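Local coordinates for protein sugar phosphate isomerase/epimerase (Parabacteroides distasonis, PDB 3L23) that binds a magnesium ion and probably acts as a sugar phosphate isomerase or epimerase with a TIM-barrel fold of the xylose isomerase-like family, at residues E101-I106 / C143-Q148; D216-V221 / E275-P280. All coordinates share one frame; numbering follows the deposited sequence.

Interaction 1 of 2, residues E101-I106 / C143-Q148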
loop_
_atom_site.group_PDB
_atom_site.type_symbol
_atom_site.label_atom_id
_atom_site.label_comp_id
_atom_site.label_asym_id
_atom_site.label_seq_id
_atom_site.Cartn_x
_atom_site.Cartn_y
_atom_site.Cartn_z
ATOM N N GLU A 101 -20.257 -9.926 13.092
ATOM C CA GLU A 101 -21.441 -9.538 12.328
ATOM C C GLU A 101 -21.185 -8.959 10.933
ATOM O O GLU A 101 -21.953 -9.275 10.018
ATOM C CB GLU A 101 -22.280 -8.527 13.117
ATOM C CG GLU A 101 -22.964 -9.109 14.347
ATOM N N VAL A 102 -20.149 -8.116 10.760
ATOM C CA VAL A 102 -19.843 -7.489 9.470
ATOM C C VAL A 102 -18.921 -8.338 8.609
ATOM O O VAL A 102 -18.658 -7.973 7.464
ATOM C CB VAL A 102 -19.167 -6.079 9.630
ATOM C CG1 VAL A 102 -17.690 -6.197 9.964
ATOM C CG2 VAL A 102 -19.303 -5.196 8.336
ATOM N N THR A 103 -18.433 -9.467 9.136
ATOM C CA THR A 103 -17.483 -10.279 8.395
ATOM C C THR A 103 -18.040 -10.755 7.028
ATOM O O THR A 103 -17.343 -10.665 6.045
ATOM C CB THR A 103 -16.913 -11.437 9.237
ATOM O OG1 THR A 103 -16.123 -10.880 10.295
ATOM C CG2 THR A 103 -16.004 -12.339 8.384
ATOM N N PRO A 104 -19.282 -11.235 6.975
ATOM C CA PRO A 104 -19.808 -11.607 5.652
ATOM C C PRO A 104 -19.755 -10.495 4.612
ATOM O O PRO A 104 -19.374 -10.760 3.485
ATOM C CB PRO A 104 -21.247 -12.027 5.965
ATOM C CG PRO A 104 -21.208 -12.480 7.380
ATOM C CD PRO A 104 -20.236 -11.565 8.049
ATOM N N LYS A 105 -20.076 -9.262 5.008
ATOM C CA LYS A 105 -20.007 -8.084 4.153
ATOM C C LYS A 105 -18.574 -7.826 3.730
ATOM O O LYS A 105 -18.276 -7.496 2.568
ATOM C CB LYS A 105 -20.572 -6.899 4.929
ATOM C CG LYS A 105 -21.086 -5.745 4.137
ATOM C CD LYS A 105 -22.412 -5.271 4.786
ATOM N N ILE A 106 -17.649 -7.941 4.680
ATOM C CA ILE A 106 -16.247 -7.814 4.314
ATOM C C ILE A 106 -15.832 -8.875 3.267
ATOM O O ILE A 106 -15.145 -8.546 2.291
ATOM C CB ILE A 106 -15.328 -7.906 5.559
ATOM C CG1 ILE A 106 -15.586 -6.705 6.495
ATOM C CG2 ILE A 106 -13.849 -7.978 5.166
ATOM C CD1 ILE A 106 -14.826 -6.797 7.833
ATOM N N CYS A 143 -6.864 -9.824 12.619
ATOM C CA CYS A 143 -5.976 -10.820 12.001
ATOM C C CYS A 143 -6.722 -12.028 11.400
ATOM O O CYS A 143 -6.415 -12.466 10.295
ATOM C CB CYS A 143 -4.939 -11.316 12.986
ATOM S SG CYS A 143 -3.781 -10.031 13.475
ATOM N N ASP A 144 -7.710 -12.548 12.114
ATOM C CA ASP A 144 -8.495 -13.650 11.610
ATOM C C ASP A 144 -9.225 -13.252 10.325
ATOM O O ASP A 144 -9.346 -14.058 9.397
ATOM C CB ASP A 144 -9.533 -14.056 12.653
ATOM C CG ASP A 144 -8.923 -14.678 13.882
ATOM O OD1 ASP A 144 -7.811 -15.235 13.774
ATOM O OD2 ASP A 144 -9.597 -14.682 14.942
ATOM N N ILE A 145 -9.720 -12.013 10.283
ATOM C CA ILE A 145 -10.435 -11.510 9.120
ATOM C C ILE A 145 -9.442 -11.397 7.938
ATOM O O ILE A 145 -9.779 -11.762 6.803
ATOM C CB ILE A 145 -11.222 -10.174 9.463
ATOM C CG1 ILE A 145 -12.431 -10.514 10.337
ATOM C CG2 ILE A 145 -11.619 -9.376 8.210
ATOM C CD1 ILE A 145 -13.074 -9.307 11.090
ATOM N N PHE A 146 -8.237 -10.913 8.181
ATOM C CA PHE A 146 -7.230 -10.827 7.121
ATOM C C PHE A 146 -6.904 -12.227 6.558
ATOM O O PHE A 146 -6.760 -12.417 5.330
ATOM C CB PHE A 146 -5.946 -10.187 7.637
ATOM C CG PHE A 146 -6.032 -8.667 7.931
ATOM C CD1 PHE A 146 -7.134 -7.893 7.591
ATOM C CD2 PHE A 146 -4.930 -8.032 8.488
ATOM C CE1 PHE A 146 -7.156 -6.508 7.882
ATOM C CE2 PHE A 146 -4.939 -6.660 8.749
ATOM C CZ PHE A 146 -6.041 -5.913 8.438
ATOM N N ASN A 147 -6.763 -13.204 7.460
ATOM C CA ASN A 147 -6.468 -14.584 7.042
ATOM C C ASN A 147 -7.602 -15.100 6.140
ATOM O O ASN A 147 -7.354 -15.698 5.103
ATOM C CB ASN A 147 -6.311 -15.539 8.233
ATOM C CG ASN A 147 -4.993 -15.392 8.955
ATOM O OD1 ASN A 147 -3.996 -14.926 8.392
ATOM N ND2 ASN A 147 -4.967 -15.821 10.205
ATOM N N GLN A 148 -8.849 -14.846 6.531
ATOM C CA GLN A 148 -9.991 -15.328 5.741
ATOM C C GLN A 148 -10.094 -14.550 4.426
ATOM O O GLN A 148 -10.456 -15.134 3.403
ATOM C CB GLN A 148 -11.301 -15.215 6.495
ATOM C CG GLN A 148 -12.416 -15.908 5.727
ATOM C CD GLN A 148 -13.769 -15.899 6.427
ATOM O OE1 GLN A 148 -13.939 -15.287 7.486
ATOM N NE2 GLN A 148 -14.737 -16.565 5.818
#
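I145 reaches from helix 136-155 to the first turn of helix 103-119 and meets two residues there, T103 and I106. No hydrogen bond joins the two segments. The contact is made of van der Waals touches and buries 173 Å² in all. I145 and T103 contribute most of it, and their CA atoms are 7.2 Å apart. The two branches of I145 have different partners. The longer branch goes to T103: I145 CD1 lies 3.5 Å from T103 OG1. The torsion chi1 of -73° puts I145 CG1 anti to its own carbonyl carbon, and the extended chi2 of 163° carries CD1 on to T103. The short branch goes to the isoleucine, with I145 CG2 4.0 Å from I106 CG2. The I106 CD1 methyl lies at 4.1 Å from the same I145 CG2. These two isoleucine side chains cross at about a right angle. The T103 hydroxyl is not left without a polar partner, since OG1 is hydrogen-bonded to S99 O. The other branch of T103 faces Q148, where T103 CG2 is 3.7 Å from Q148 OE1. Q148 arrives with an extended chain and closes the exposed side of the contact. With an alanine in place of I145, a gap would probably open between the helices, and T103 OG1 and the I106 methyls would lose the I145 branches they touch. The contact pairs two successive helices on the outside of the barrel, with strand 124-127 between them in sequence. Y98, in the loop before helix 103-119, touches both I106 and I145. M107, the residue after I106, touches I145 and Q148. On the inner side of helix 136-155, F146 stacks on F162 of strand 162-165 and touches V211 of strand 211-216.

Interaction 2 of 2, residues D216-V221 / E275-P280. With MG (magnesium ion), chain B.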
loop_
_atom_site.group_PDB
_atom_site.type_symbol
_atom_site.label_atom_id
_atom_site.label_comp_id
_atom_site.label_asym_id
_atom_site.label_seq_id
_atom_site.Cartn_x
_atom_site.Cartn_y
_atom_site.Cartn_z
ATOM N N ASP A 216 5.533 0.503 4.374
ATOM C CA ASP A 216 5.777 1.892 3.970
ATOM C C ASP A 216 6.897 2.393 4.852
ATOM O O ASP A 216 6.724 2.585 6.065
ATOM C CB ASP A 216 4.523 2.726 4.090
ATOM C CG ASP A 216 4.692 4.138 3.578
ATOM O OD1 ASP A 216 5.618 4.809 4.041
ATOM O OD2 ASP A 216 3.839 4.583 2.783
ATOM N N VAL A 217 8.044 2.630 4.225
ATOM C CA VAL A 217 9.232 2.935 5.031
ATOM C C VAL A 217 9.102 4.263 5.775
ATOM O O VAL A 217 9.659 4.400 6.871
ATOM C CB VAL A 217 10.551 2.855 4.198
ATOM C CG1 VAL A 217 10.727 1.456 3.661
ATOM C CG2 VAL A 217 10.603 3.889 3.053
ATOM N N TYR A 218 8.466 5.276 5.158
ATOM C CA TYR A 218 8.311 6.577 5.787
ATOM C C TYR A 218 7.388 6.475 7.011
ATOM O O TYR A 218 7.697 6.999 8.107
ATOM C CB TYR A 218 7.709 7.590 4.816
ATOM C CG TYR A 218 7.294 8.910 5.433
ATOM C CD1 TYR A 218 8.214 9.922 5.742
ATOM C CD2 TYR A 218 5.938 9.189 5.745
ATOM C CE1 TYR A 218 7.805 11.129 6.256
ATOM C CE2 TYR A 218 5.556 10.351 6.247
ATOM C CZ TYR A 218 6.476 11.351 6.530
ATOM O OH TYR A 218 6.116 12.548 7.050
ATOM N N TRP A 219 6.225 5.849 6.818
ATOM C CA TRP A 219 5.295 5.795 7.923
ATOM C C TRP A 219 5.810 4.922 9.052
ATOM O O TRP A 219 5.431 5.107 10.201
ATOM C CB TRP A 219 3.888 5.380 7.468
ATOM C CG TRP A 219 3.217 6.512 6.755
ATOM C CD1 TRP A 219 3.012 6.626 5.425
ATOM C CD2 TRP A 219 2.711 7.718 7.348
ATOM N NE1 TRP A 219 2.432 7.817 5.140
ATOM C CE2 TRP A 219 2.202 8.503 6.306
ATOM C CE3 TRP A 219 2.631 8.193 8.653
ATOM C CZ2 TRP A 219 1.638 9.752 6.517
ATOM C CZ3 TRP A 219 2.039 9.423 8.889
ATOM C CH2 TRP A 219 1.572 10.216 7.812
ATOM N N THR A 220 6.680 3.976 8.757
ATOM C CA THR A 220 7.374 3.167 9.798
ATOM C C THR A 220 8.248 4.056 10.673
ATOM O O THR A 220 8.150 4.052 11.927
ATOM C CB THR A 220 8.177 1.971 9.181
ATOM O OG1 THR A 220 7.272 1.194 8.392
ATOM C CG2 THR A 220 8.791 1.078 10.284
ATOM N N VAL A 221 9.034 4.911 10.024
ATOM C CA VAL A 221 9.822 5.889 10.752
ATOM C C VAL A 221 8.934 6.866 11.564
ATOM O O VAL A 221 9.248 7.194 12.712
ATOM C CB VAL A 221 10.805 6.617 9.789
ATOM C CG1 VAL A 221 11.554 7.781 10.493
ATOM C CG2 VAL A 221 11.803 5.570 9.133
ATOM N N GLU A 275 5.929 6.828 -3.452
ATOM C CA GLU A 275 4.784 7.559 -2.971
ATOM C C GLU A 275 5.160 8.974 -2.586
ATOM O O GLU A 275 6.252 9.210 -2.036
ATOM C CB GLU A 275 4.175 6.840 -1.779
ATOM C CG GLU A 275 2.959 7.579 -1.280
ATOM C CD GLU A 275 2.178 6.805 -0.259
ATOM O OE1 GLU A 275 2.739 5.962 0.432
ATOM O OE2 GLU A 275 0.972 7.069 -0.132
ATOM N N LEU A 276 4.273 9.924 -2.899
ATOM C CA LEU A 276 4.481 11.335 -2.580
ATOM C C LEU A 276 3.169 11.918 -2.072
ATOM O O LEU A 276 2.166 11.847 -2.771
ATOM C CB LEU A 276 4.957 12.085 -3.838
ATOM C CG LEU A 276 5.255 13.553 -3.699
ATOM C CD1 LEU A 276 6.496 13.713 -2.825
ATOM C CD2 LEU A 276 5.360 14.244 -5.070
ATOM N N GLU A 277 3.145 12.466 -0.867
ATOM C CA GLU A 277 1.912 13.094 -0.396
ATOM C C GLU A 277 1.854 14.533 -0.914
ATOM O O GLU A 277 2.710 14.942 -1.704
ATOM C CB GLU A 277 1.675 12.885 1.133
ATOM C CG GLU A 277 2.545 13.531 2.145
ATOM C CD GLU A 277 2.202 12.938 3.530
ATOM O OE1 GLU A 277 1.061 13.139 4.007
ATOM O OE2 GLU A 277 3.043 12.213 4.093
ATOM N N GLN A 278 0.807 15.273 -0.563
ATOM C CA GLN A 278 0.617 16.615 -1.047
ATOM C C GLN A 278 1.858 17.472 -0.861
ATOM O O GLN A 278 2.416 17.550 0.227
ATOM C CB GLN A 278 -0.549 17.245 -0.297
ATOM C CG GLN A 278 -0.733 18.697 -0.548
ATOM C CD GLN A 278 -1.033 19.019 -1.976
ATOM O OE1 GLN A 278 -1.912 18.399 -2.584
ATOM N NE2 GLN A 278 -0.339 20.035 -2.526
HETATM N N MSE A 279 2.315 18.082 -1.941
HETATM C CA MSE A 279 3.493 18.946 -1.850
HETATM C C MSE A 279 3.229 20.099 -0.881
HETATM O O MSE A 279 2.181 20.745 -0.940
HETATM C CB MSE A 279 3.907 19.429 -3.239
HETATM C CG MSE A 279 4.511 18.340 -4.129
HETATM SE SE MSE A 279 6.201 17.661 -3.558
HETATM C CE MSE A 279 7.307 19.097 -4.269
ATOM N N PRO A 280 4.164 20.344 0.048
ATOM C CA PRO A 280 3.975 21.411 1.024
ATOM C C PRO A 280 4.360 22.802 0.554
ATOM O O PRO A 280 4.068 23.790 1.255
ATOM C CB PRO A 280 4.937 21.002 2.150
ATOM C CG PRO A 280 6.078 20.406 1.459
ATOM C CD PRO A 280 5.457 19.649 0.242
HETATM MG MG MG B . 2.259 4.417 1.591
HETATM O O HOH W 1 3.558 13.229 6.528
HETATM O O HOH W 2 0.136 4.586 0.560
HETATM O O HOH W 3 1.244 5.727 2.926
#
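D216 and E275 bring one carboxylate oxygen each to a magnesium ion in this TIM barrel of the xylose isomerase-like family. D216 ends strand 211-216 and E275 follows strand 272-274. The bonds from D216 OD2 and E275 OE1 to magnesium are both 2.0 Å. These two oxygens are 2.9 Å apart, held together by the metal and not by a hydrogen bond. The carboxylate planes are turned 52° against each other. H165, H242 and two waters complete the site.

Further out, Y218 CE2 sits over the centre of the W219 indole, 3.8 Å above its plane. R246 bonds to Y218 OH. E277 has two conformers, so its contacts are less certain. In the one described here its carboxylate stands nearly perpendicular to the Y218 ring, and OE2 lies 3.7 Å from W219 CZ2. This OE2 pairs with K244, and a water bridges it to Y218 OH.

D216 CG is anti to the backbone N (chi1 -175°), which carries the carboxylate toward the metal. Its second oxygen N-caps helix 217-222, probably fixing the carboxylate's rotation: W219 N donates to D216 OD1 at 3.0 Å, nearly straight, from 43° above the carboxylate plane.

How the interactions relate
The two interactions lie on opposite sides of the chain's centre, about 28 Å apart between their centres. They share no helix or strand. Interaction 1 joins two helices on the outside of the barrel, its centre about 19 Å from the centre of the chain, and lies away from the metal site. It is partly buried, with Q148 at its exposed side. Interaction 2 lies nearer the middle, its centre about 11 Å from that of the chain. It joins a strand end and the helix after it to the loop after strand 272-274. It is also partly buried. Their chemistry differs: interaction 1 rests on apolar carbon contacts, some against a hydroxyl and an amide oxygen, interaction 2 on charged groups, a metal and ordered waters.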